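Local coordinates for protein serine-pyruvate aminotransferase (AgxT) (Sulfolobus solfataricus, PDB 3ZRP) that binds pyridoxal 5'-phosphate and probably transfers the amino group of serine to pyruvate, as a thermophilic class-V aminotransferase, at residues Val26-Lys31 against Ala238-Thr243; Val34-Tyr39 against Val248-Ala253; Gln55-Pro60 against Asn225-Met230. All blocks are in the same frame, centred on the assembly; numbering follows the deposited sequence.

Contact 1. Residues Val26-Lys31 against Ala238-Thr243; sequences VGFTSK and AAYFAT. With PLP (pyridoxal-5'-phosphate), chain D.
Phe-28 holds CG between its backbone N and carbonyl carbon (chi1 63°), while Tyr-240 carries CG anti to its own backbone N (chi1 175°), and from these positions the two rings meet. Phe-28 is the second residue of a type I beta turn, Gly-27 to Ser-30, and it leans on the loop that enters the cofactor site at the dimer interface, as in other fold-type I PLP enzymes. The rings cross obliquely, centroids 5.1 Å apart and planes at 39°. The closest touch is Phe-28 CE2 to Tyr-240 CD1, 3.5 Å, with CD1 sitting over one face of the phenylalanine. Next along the turn, Thr-29 CA packs on Ala-238 CB at 3.8 Å.

Beyond Phe-28, the tyrosine runs on to the cofactor. PLP O1P lies in the plane of the Tyr-240 ring, at its edge, and takes a hydrogen bond from Tyr-240 OH, 2.7 Å. An alanine in place of Tyr-240 would probably leave O1P one donor short and strip the face of Phe-28 of its CD1 neighbour. The same PLP is also hydrogen-bonded by Thr-64, Thr-138, Ser-166 and Gln-188 of the second subunit, so the loop reaches across to complete its neighbour's phosphate site.

Two more bonds converge on the same oxygen, both from Thr-243: its backbone N gives one to PLP O1P at 2.9 Å, and its hydroxyl OG1 gives the other to PLP O1P at 2.7 Å.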
loop_
_atom_site.group_PDB
_atom_site.type_symbol
_atom_site.label_atom_id
_atom_site.label_comp_id
_atom_site.label_asym_id
_atom_site.label_seq_id
_atom_site.Cartn_x
_atom_site.Cartn_y
_atom_site.Cartn_z
ATOM N N VAL A 26 1.552 -12.903 -13.037
ATOM C CA VAL A 26 0.537 -12.968 -11.990
ATOM C C VAL A 26 -0.027 -11.573 -11.749
ATOM O O VAL A 26 0.714 -10.624 -11.475
ATOM C CB VAL A 26 1.102 -13.574 -10.655
ATOM C CG1 VAL A 26 0.122 -13.405 -9.505
ATOM C CG2 VAL A 26 1.449 -15.058 -10.830
ATOM N N GLY A 27 -1.347 -11.464 -11.864
ATOM C CA GLY A 27 -2.060 -10.228 -11.582
ATOM C C GLY A 27 -3.170 -10.540 -10.610
ATOM O O GLY A 27 -3.323 -11.693 -10.184
ATOM N N PHE A 28 -3.968 -9.536 -10.273
ATOM C CA PHE A 28 -5.044 -9.710 -9.288
ATOM C C PHE A 28 -6.199 -10.647 -9.722
ATOM O O PHE A 28 -7.005 -11.068 -8.883
ATOM C CB PHE A 28 -5.598 -8.349 -8.843
ATOM C CG PHE A 28 -6.227 -7.569 -9.953
ATOM C CD1 PHE A 28 -5.454 -6.724 -10.753
ATOM C CD2 PHE A 28 -7.585 -7.689 -10.216
ATOM C CE1 PHE A 28 -6.038 -6.001 -11.787
ATOM C CE2 PHE A 28 -8.175 -6.970 -11.259
ATOM C CZ PHE A 28 -7.402 -6.131 -12.043
ATOM N N THR A 29 -6.280 -10.962 -11.018
ATOM C CA THR A 29 -7.290 -11.894 -11.537
ATOM C C THR A 29 -6.799 -13.346 -11.627
ATOM O O THR A 29 -7.613 -14.271 -11.703
ATOM C CB THR A 29 -7.791 -11.482 -12.937
ATOM O OG1 THR A 29 -6.686 -11.418 -13.843
ATOM C CG2 THR A 29 -8.463 -10.124 -12.905
ATOM N N SER A 30 -5.472 -13.525 -11.615
ATOM C CA SER A 30 -4.827 -14.839 -11.748
ATOM C C SER A 30 -5.195 -15.778 -10.611
ATOM O O SER A 30 -5.281 -15.361 -9.460
ATOM C CB SER A 30 -3.307 -14.687 -11.799
ATOM O OG SER A 30 -2.923 -13.742 -12.775
ATOM N N LYS A 31 -5.396 -17.054 -10.927
ATOM C CA LYS A 31 -5.739 -18.015 -9.879
ATOM C C LYS A 31 -4.645 -18.158 -8.805
ATOM O O LYS A 31 -4.957 -18.407 -7.638
ATOM C CB LYS A 31 -6.178 -19.372 -10.456
ATOM C CG LYS A 31 -5.065 -20.298 -10.956
ATOM C CD LYS A 31 -5.667 -21.697 -11.235
ATOM C CE LYS A 31 -4.640 -22.807 -11.137
ATOM N NZ LYS A 31 -3.602 -22.656 -12.185
ATOM N N ALA A 238 -12.120 -14.041 -8.560
ATOM C CA ALA A 238 -11.421 -12.762 -8.677
ATOM C C ALA A 238 -12.433 -11.627 -8.597
ATOM O O ALA A 238 -13.579 -11.763 -9.060
ATOM C CB ALA A 238 -10.642 -12.689 -9.986
ATOM N N ALA A 239 -12.023 -10.517 -7.992
ATOM C CA ALA A 239 -12.837 -9.300 -7.940
ATOM C C ALA A 239 -11.901 -8.095 -8.003
ATOM O O ALA A 239 -10.705 -8.226 -7.723
ATOM C CB ALA A 239 -13.660 -9.265 -6.682
ATOM N N TYR A 240 -12.430 -6.930 -8.363
ATOM C CA TYR A 240 -11.578 -5.729 -8.423
ATOM C C TYR A 240 -12.195 -4.567 -7.658
ATOM O O TYR A 240 -13.325 -4.142 -7.949
ATOM C CB TYR A 240 -11.321 -5.333 -9.866
ATOM C CG TYR A 240 -10.541 -4.025 -9.967
ATOM C CD1 TYR A 240 -9.188 -3.977 -9.658
ATOM C CD2 TYR A 240 -11.194 -2.843 -10.306
ATOM C CE1 TYR A 240 -8.480 -2.766 -9.728
ATOM C CE2 TYR A 240 -10.510 -1.645 -10.388
ATOM C CZ TYR A 240 -9.159 -1.617 -10.091
ATOM O OH TYR A 240 -8.493 -0.407 -10.135
ATOM N N PHE A 241 -11.466 -4.052 -6.669
ATOM C CA PHE A 241 -11.843 -2.765 -6.122
ATOM C C PHE A 241 -10.736 -1.805 -6.544
ATOM O O PHE A 241 -10.970 -0.860 -7.297
ATOM C CB PHE A 241 -11.953 -2.773 -4.590
ATOM C CG PHE A 241 -11.941 -1.370 -3.996
ATOM C CD1 PHE A 241 -12.827 -0.385 -4.477
ATOM C CD2 PHE A 241 -11.007 -1.013 -3.021
ATOM C CE1 PHE A 241 -12.806 0.926 -3.959
ATOM C CE2 PHE A 241 -10.983 0.304 -2.498
ATOM C CZ PHE A 241 -11.864 1.264 -2.975
ATOM N N ALA A 242 -9.538 -2.070 -6.033
ATOM C CA ALA A 242 -8.356 -1.299 -6.425
ATOM C C ALA A 242 -7.202 -2.294 -6.470
ATOM O O ALA A 242 -7.241 -3.317 -5.791
ATOM C CB ALA A 242 -8.092 -0.224 -5.394
ATOM N N THR A 243 -6.153 -1.993 -7.237
ATOM C CA THR A 243 -5.077 -2.974 -7.385
ATOM C C THR A 243 -4.369 -3.181 -6.031
ATOM O O THR A 243 -3.879 -2.221 -5.445
ATOM C CB THR A 243 -4.058 -2.558 -8.462
ATOM O OG1 THR A 243 -4.746 -2.348 -9.704
ATOM C CG2 THR A 243 -3.016 -3.663 -8.638
HETATM N N1 PLP D . -6.979 5.230 -13.133
HETATM C C2 PLP D . -6.781 4.499 -14.279
HETATM C C2A PLP D . -6.828 5.223 -15.604
HETATM C C3 PLP D . -6.528 3.115 -14.210
HETATM O O3 PLP D . -6.331 2.463 -15.257
HETATM C C4 PLP D . -6.466 2.468 -12.963
HETATM C C4A PLP D . -6.154 0.964 -12.930
HETATM C C5 PLP D . -6.687 3.245 -11.811
HETATM C C6 PLP D . -6.926 4.623 -11.890
HETATM C C5A PLP D . -6.654 2.666 -10.430
HETATM O O4P PLP D . -5.335 2.272 -9.995
HETATM P P PLP D . -5.158 1.211 -8.827
HETATM O O1P PLP D . -5.961 0.023 -9.249
HETATM O O2P PLP D . -3.691 1.029 -8.796
HETATM O O3P PLP D . -5.780 1.837 -7.631
HETATM O O HOH W 1 -8.726 -10.535 -6.529
#

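Contact 2. Residues Val34-Tyr39 against Val248-Ala253; sequences VEALAY and VILQLA
Ala-36 and Ala-253 meet CB to CB at 3.9 Å, where helix 31-48 packs against helix 246-262. This is a helix-helix packing contact of the fold-type I aminotransferase, built largely from small and aliphatic residues. The helix segments approach to 8.4 Å between axes and run at 51° to each other. With alanines on both sides, the backbone itself takes part: Ala-253 CB sits 3.6 Å from the carbonyl oxygen Ala-36 O. That oxygen already has a partner in its own helix, since it is hydrogen-bonded to the side chain of Ser-40. Beside the alanine pair, Tyr-39 CE2 comes to 3.2 Å from Ala-253 O, and Tyr-39 CD2 to 4.1 Å from Ala-253 CB.

Two larger side chains of helix 246-262 flank the alanines. Leu-250 sets out away from the opposing helix, yet its CD2 branch comes round to within 3.6 Å of Ala-36 CB. Ile-249 works by its CG2 methyl. With CG1 anti to the carbonyl carbon (chi1 -73°), CG2 is left anti to the backbone N and lies against the main chain of Leu-37, 4.0 Å from CA.

Further out, the isoleucine also rests on Pro-244, Phe-33 and Leu-197 of strand 197-202, while Leu-37 turns to Val-229, Met-230 and Ala-233 of helix 223-234. Leu-250 touches Glu-23, a residue that binds calcium in a crystal structure of this protein, although no calcium is bound to this chain. Val-248, one turn before Leu-252, packs on Val-248 of the second subunit, and helix 246-262 thus takes part in the dimer interface. Elsewhere on the same helix, Gln-251 is tied down by a hydrogen bond between its NE2 and Leu-18 O.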
loop_
_atom_site.group_PDB
_atom_site.type_symbol
_atom_site.label_atom_id
_atom_site.label_comp_id
_atom_site.label_asym_id
_atom_site.label_seq_id
_atom_site.Cartn_x
_atom_site.Cartn_y
_atom_site.Cartn_z
ATOM N N VAL A 34 -5.429 -15.300 -6.355
ATOM C CA VAL A 34 -6.654 -15.576 -5.596
ATOM C C VAL A 34 -6.381 -16.637 -4.526
ATOM O O VAL A 34 -6.795 -16.479 -3.379
ATOM C CB VAL A 34 -7.834 -15.976 -6.543
ATOM C CG1 VAL A 34 -8.981 -16.555 -5.761
ATOM C CG2 VAL A 34 -8.298 -14.757 -7.376
ATOM N N GLU A 35 -5.652 -17.697 -4.897
ATOM C CA GLU A 35 -5.313 -18.762 -3.956
ATOM C C GLU A 35 -4.411 -18.247 -2.822
ATOM O O GLU A 35 -4.569 -18.627 -1.669
ATOM C CB GLU A 35 -4.671 -19.941 -4.701
ATOM C CG GLU A 35 -5.672 -20.791 -5.522
ATOM C CD GLU A 35 -5.001 -21.752 -6.526
ATOM O OE1 GLU A 35 -3.779 -21.988 -6.423
ATOM O OE2 GLU A 35 -5.696 -22.274 -7.432
ATOM N N ALA A 36 -3.471 -17.360 -3.149
ATOM C CA ALA A 36 -2.560 -16.827 -2.133
ATOM C C ALA A 36 -3.338 -15.929 -1.163
ATOM O O ALA A 36 -3.137 -15.979 0.054
ATOM C CB ALA A 36 -1.401 -16.051 -2.801
ATOM N N LEU A 37 -4.257 -15.140 -1.707
ATOM C CA LEU A 37 -5.108 -14.275 -0.901
ATOM C C LEU A 37 -5.997 -15.095 0.022
ATOM O O LEU A 37 -6.062 -14.815 1.210
ATOM C CB LEU A 37 -5.947 -13.341 -1.777
ATOM C CG LEU A 37 -6.888 -12.358 -1.039
ATOM C CD1 LEU A 37 -6.184 -11.590 0.071
ATOM C CD2 LEU A 37 -7.547 -11.357 -2.006
ATOM N N ALA A 38 -6.669 -16.111 -0.521
ATOM C CA ALA A 38 -7.513 -16.999 0.290
ATOM C C ALA A 38 -6.721 -17.667 1.416
ATOM O O ALA A 38 -7.186 -17.759 2.565
ATOM C CB ALA A 38 -8.187 -18.071 -0.595
ATOM N N TYR A 39 -5.530 -18.139 1.077
ATOM C CA TYR A 39 -4.670 -18.782 2.049
ATOM C C TYR A 39 -4.231 -17.824 3.169
ATOM O O TYR A 39 -4.186 -18.198 4.348
ATOM C CB TYR A 39 -3.470 -19.434 1.359
ATOM C CG TYR A 39 -2.628 -20.239 2.310
ATOM C CD1 TYR A 39 -2.912 -21.601 2.545
ATOM C CD2 TYR A 39 -1.579 -19.649 3.013
ATOM C CE1 TYR A 39 -2.133 -22.354 3.436
ATOM C CE2 TYR A 39 -0.806 -20.387 3.899
ATOM C CZ TYR A 39 -1.092 -21.738 4.112
ATOM O OH TYR A 39 -0.327 -22.456 4.999
ATOM N N VAL A 248 3.408 -8.832 -2.818
ATOM C CA VAL A 248 3.533 -8.753 -1.357
ATOM C C VAL A 248 2.594 -9.793 -0.725
ATOM O O VAL A 248 2.915 -10.389 0.293
ATOM C CB VAL A 248 3.202 -7.326 -0.851
ATOM C CG1 VAL A 248 3.252 -7.240 0.668
ATOM C CG2 VAL A 248 4.202 -6.355 -1.431
ATOM N N ILE A 249 1.436 -9.974 -1.334
ATOM C CA ILE A 249 0.444 -10.954 -0.845
ATOM C C ILE A 249 0.918 -12.409 -1.092
ATOM O O ILE A 249 0.639 -13.314 -0.283
ATOM C CB ILE A 249 -0.938 -10.705 -1.466
ATOM C CG1 ILE A 249 -1.566 -9.434 -0.851
ATOM C CG2 ILE A 249 -1.899 -11.885 -1.186
ATOM C CD1 ILE A 249 -2.772 -8.874 -1.591
ATOM N N LEU A 250 1.615 -12.636 -2.204
ATOM C CA LEU A 250 2.245 -13.949 -2.465
ATOM C C LEU A 250 3.271 -14.265 -1.367
ATOM O O LEU A 250 3.310 -15.387 -0.831
ATOM C CB LEU A 250 2.949 -13.949 -3.836
ATOM C CG LEU A 250 2.097 -13.771 -5.113
ATOM C CD1 LEU A 250 2.982 -13.783 -6.374
ATOM C CD2 LEU A 250 1.027 -14.819 -5.185
ATOM N N GLN A 251 4.111 -13.271 -1.049
ATOM C CA GLN A 251 5.087 -13.410 0.032
ATOM C C GLN A 251 4.386 -13.702 1.371
ATOM O O GLN A 251 4.812 -14.594 2.121
ATOM C CB GLN A 251 6.003 -12.170 0.112
ATOM C CG GLN A 251 6.917 -12.038 -1.110
ATOM C CD GLN A 251 7.574 -10.667 -1.277
ATOM O OE1 GLN A 251 6.919 -9.634 -1.188
ATOM N NE2 GLN A 251 8.869 -10.663 -1.564
ATOM N N LEU A 252 3.311 -12.963 1.657
ATOM C CA LEU A 252 2.513 -13.167 2.879
ATOM C C LEU A 252 1.972 -14.614 2.995
ATOM O O LEU A 252 1.976 -15.189 4.086
ATOM C CB LEU A 252 1.352 -12.135 3.007
ATOM C CG LEU A 252 0.482 -12.250 4.286
ATOM C CD1 LEU A 252 1.302 -12.013 5.587
ATOM C CD2 LEU A 252 -0.748 -11.325 4.268
ATOM N N ALA A 253 1.498 -15.190 1.891
ATOM C CA ALA A 253 0.936 -16.566 1.950
ATOM C C ALA A 253 2.004 -17.599 2.350
ATOM O O ALA A 253 1.732 -18.571 3.097
ATOM C CB ALA A 253 0.296 -16.941 0.612
#

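Contact 3. Residues Gln55-Pro60 against Asn225-Met230; sequences QPLIIP and NWLPVM
The indole of Trp-226 offers one face to the end of strand 55-60, and two residues sit on it. Ile-59 CG2 lies over the five-membered ring, 4.0 Å from its centroid and 22° off the normal, while Pro-60 CD lies over the six-membered ring, 3.8 Å from its centroid. Both are CH-pi contacts. The proline and the indole reach toward each other tip to tip, closing to 3.4 Å between Pro-60 CD and Trp-226 CZ2. At the rim of the indole, NE1 is hydrogen-bonded to the carbonyl oxygen of Tyr-220, and the ring also forms an edge-to-face pair with Phe-241.

The other flat group is the amide of Gln-55. Its NE2 donates to Pro-56 O at 2.8 Å with an angle of 166°, and that oxygen lies close to the amide plane, so the bond fixes the turn of the group. With CG anti to the backbone N, the same side chain lays Gln-55 CG against Leu-227 CD2 (3.8 Å).

Between the two flat groups Met-230 packs on the middle of the strand. Its side chain crosses that of Leu-57 at about a right angle, CG to CG 4.0 Å, and SD takes a weak, nearly straight hydrogen bond from Ile-58 N, 3.5 Å. The methyl CE comes still closer to the same residue, 3.1 Å from Ile-58 O.

Strand 55-60 is one of the two edge strands, within this chain, of the mixed seven-stranded sheet of the large domain. Gln-55, Leu-57 and Ile-59 bond antiparallel to strand 197-202, while the helix segment 225-230 runs at 112° to the strand and brings the sulfur of Met-230 to an intervening amide. Pro-56 and Ile-58 pack on helix 31-48, and Gln-55 and Leu-227 both touch Leu-207 of helix 204-212.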
loop_
_atom_site.group_PDB
_atom_site.type_symbol
_atom_site.label_atom_id
_atom_site.label_comp_id
_atom_site.label_asym_id
_atom_site.label_seq_id
_atom_site.Cartn_x
_atom_site.Cartn_y
_atom_site.Cartn_z
ATOM N N GLN A 55 -14.339 -12.454 10.114
ATOM C CA GLN A 55 -14.009 -12.104 8.738
ATOM C C GLN A 55 -12.618 -11.447 8.624
ATOM O O GLN A 55 -12.413 -10.348 9.137
ATOM C CB GLN A 55 -15.068 -11.161 8.160
ATOM C CG GLN A 55 -14.769 -10.660 6.741
ATOM C CD GLN A 55 -14.756 -11.784 5.718
ATOM O OE1 GLN A 55 -15.789 -12.351 5.407
ATOM N NE2 GLN A 55 -13.582 -12.090 5.180
ATOM N N PRO A 56 -11.671 -12.119 7.948
ATOM C CA PRO A 56 -10.361 -11.472 7.710
ATOM C C PRO A 56 -10.405 -10.507 6.515
ATOM O O PRO A 56 -11.153 -10.722 5.558
ATOM C CB PRO A 56 -9.444 -12.655 7.408
ATOM C CG PRO A 56 -10.414 -13.679 6.748
ATOM C CD PRO A 56 -11.687 -13.528 7.509
ATOM N N LEU A 57 -9.602 -9.432 6.567
ATOM C CA LEU A 57 -9.391 -8.579 5.398
ATOM C C LEU A 57 -7.908 -8.209 5.314
ATOM O O LEU A 57 -7.249 -7.987 6.344
ATOM C CB LEU A 57 -10.222 -7.282 5.452
ATOM C CG LEU A 57 -11.756 -7.352 5.453
ATOM C CD1 LEU A 57 -12.272 -7.255 6.875
ATOM C CD2 LEU A 57 -12.418 -6.301 4.569
ATOM N N ILE A 58 -7.391 -8.168 4.095
ATOM C CA ILE A 58 -6.017 -7.758 3.848
ATOM C C ILE A 58 -6.089 -6.530 2.930
ATOM O O ILE A 58 -6.690 -6.575 1.865
ATOM C CB ILE A 58 -5.218 -8.935 3.259
ATOM C CG1 ILE A 58 -5.122 -10.058 4.311
ATOM C CG2 ILE A 58 -3.840 -8.490 2.746
ATOM C CD1 ILE A 58 -4.585 -11.401 3.746
ATOM N N ILE A 59 -5.521 -5.407 3.366
ATOM C CA ILE A 59 -5.678 -4.151 2.599
ATOM C C ILE A 59 -4.301 -3.575 2.345
ATOM O O ILE A 59 -3.355 -3.964 3.020
ATOM C CB ILE A 59 -6.595 -3.118 3.328
ATOM C CG1 ILE A 59 -5.998 -2.701 4.688
ATOM C CG2 ILE A 59 -8.036 -3.724 3.577
ATOM C CD1 ILE A 59 -6.703 -1.472 5.354
ATOM N N PRO A 60 -4.178 -2.667 1.342
ATOM C CA PRO A 60 -2.856 -2.042 1.178
ATOM C C PRO A 60 -2.469 -1.117 2.317
ATOM O O PRO A 60 -3.327 -0.532 2.984
ATOM C CB PRO A 60 -2.995 -1.239 -0.134
ATOM C CG PRO A 60 -4.240 -1.817 -0.811
ATOM C CD PRO A 60 -5.134 -2.182 0.341
ATOM N N ASN A 225 -15.425 -1.499 0.707
ATOM C CA ASN A 225 -14.921 -1.622 -0.638
ATOM C C ASN A 225 -14.004 -2.826 -0.844
ATOM O O ASN A 225 -13.898 -3.333 -1.959
ATOM C CB ASN A 225 -14.233 -0.304 -1.068
ATOM C CG ASN A 225 -15.222 0.808 -1.245
ATOM O OD1 ASN A 225 -16.337 0.576 -1.697
ATOM N ND2 ASN A 225 -14.837 2.027 -0.886
ATOM N N TRP A 226 -13.355 -3.297 0.219
ATOM C CA TRP A 226 -12.431 -4.428 0.105
ATOM C C TRP A 226 -13.137 -5.761 0.366
ATOM O O TRP A 226 -12.661 -6.799 -0.086
ATOM C CB TRP A 226 -11.264 -4.307 1.076
ATOM C CG TRP A 226 -10.384 -3.193 0.664
ATOM C CD1 TRP A 226 -10.383 -1.931 1.204
ATOM C CD2 TRP A 226 -9.464 -3.162 -0.444
ATOM N NE1 TRP A 226 -9.485 -1.148 0.524
ATOM C CE2 TRP A 226 -8.898 -1.875 -0.475
ATOM C CE3 TRP A 226 -9.036 -4.108 -1.383
ATOM C CZ2 TRP A 226 -7.919 -1.485 -1.427
ATOM C CZ3 TRP A 226 -8.076 -3.744 -2.326
ATOM C CH2 TRP A 226 -7.515 -2.427 -2.338
ATOM N N LEU A 227 -14.249 -5.707 1.089
ATOM C CA LEU A 227 -14.995 -6.926 1.477
ATOM C C LEU A 227 -15.355 -7.864 0.304
ATOM O O LEU A 227 -15.160 -9.078 0.428
ATOM C CB LEU A 227 -16.255 -6.582 2.280
ATOM C CG LEU A 227 -16.444 -7.000 3.730
ATOM C CD1 LEU A 227 -17.884 -6.677 4.174
ATOM C CD2 LEU A 227 -16.151 -8.478 3.917
ATOM N N PRO A 228 -15.866 -7.322 -0.824
ATOM C CA PRO A 228 -16.162 -8.193 -1.966
ATOM C C PRO A 228 -14.914 -8.904 -2.497
ATOM O O PRO A 228 -15.003 -10.053 -2.937
ATOM C CB PRO A 228 -16.727 -7.224 -3.024
ATOM C CG PRO A 228 -17.237 -6.059 -2.253
ATOM C CD PRO A 228 -16.296 -5.932 -1.085
ATOM N N VAL A 229 -13.754 -8.248 -2.443
ATOM C CA VAL A 229 -12.509 -8.898 -2.858
ATOM C C VAL A 229 -12.142 -10.055 -1.929
ATOM O O VAL A 229 -11.718 -11.116 -2.411
ATOM C CB VAL A 229 -11.315 -7.881 -3.010
ATOM C CG1 VAL A 229 -10.067 -8.577 -3.558
ATOM C CG2 VAL A 229 -11.713 -6.735 -3.923
ATOM N N MET A 230 -12.346 -9.875 -0.622
ATOM C CA MET A 230 -11.993 -10.894 0.394
ATOM C C MET A 230 -12.936 -12.094 0.377
ATOM O O MET A 230 -12.477 -13.247 0.368
ATOM C CB MET A 230 -11.941 -10.290 1.809
ATOM C CG MET A 230 -11.039 -9.031 1.909
ATOM S SD MET A 230 -9.310 -9.337 1.472
ATOM C CE MET A 230 -9.004 -7.979 0.330
#

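How the contacts relate
Contact 1 lies at the surface and dimer interface, while contacts 2 and 3 are buried; the centres are about 12 to 13 Å apart. Contact 1 is a loop-to-loop meeting with polar business at one end, the phosphate of PLP; contact 2 is almost wholly apolar, helix on helix; contact 3 joins helix to sheet edge and mixes CH-pi, aliphatic and weak sulfur contacts. Helix 31-48 leads on to strand 55-60, and helix 223-234 to helix 246-262, so contacts 2 and 3 pair consecutive elements. Val-34 of contact 2 touches Ala-238 of contact 1, Leu-37 and Leu-252 meet Ile-58 of contact 3, and Phe-241 of contact 1 packs on Trp-226.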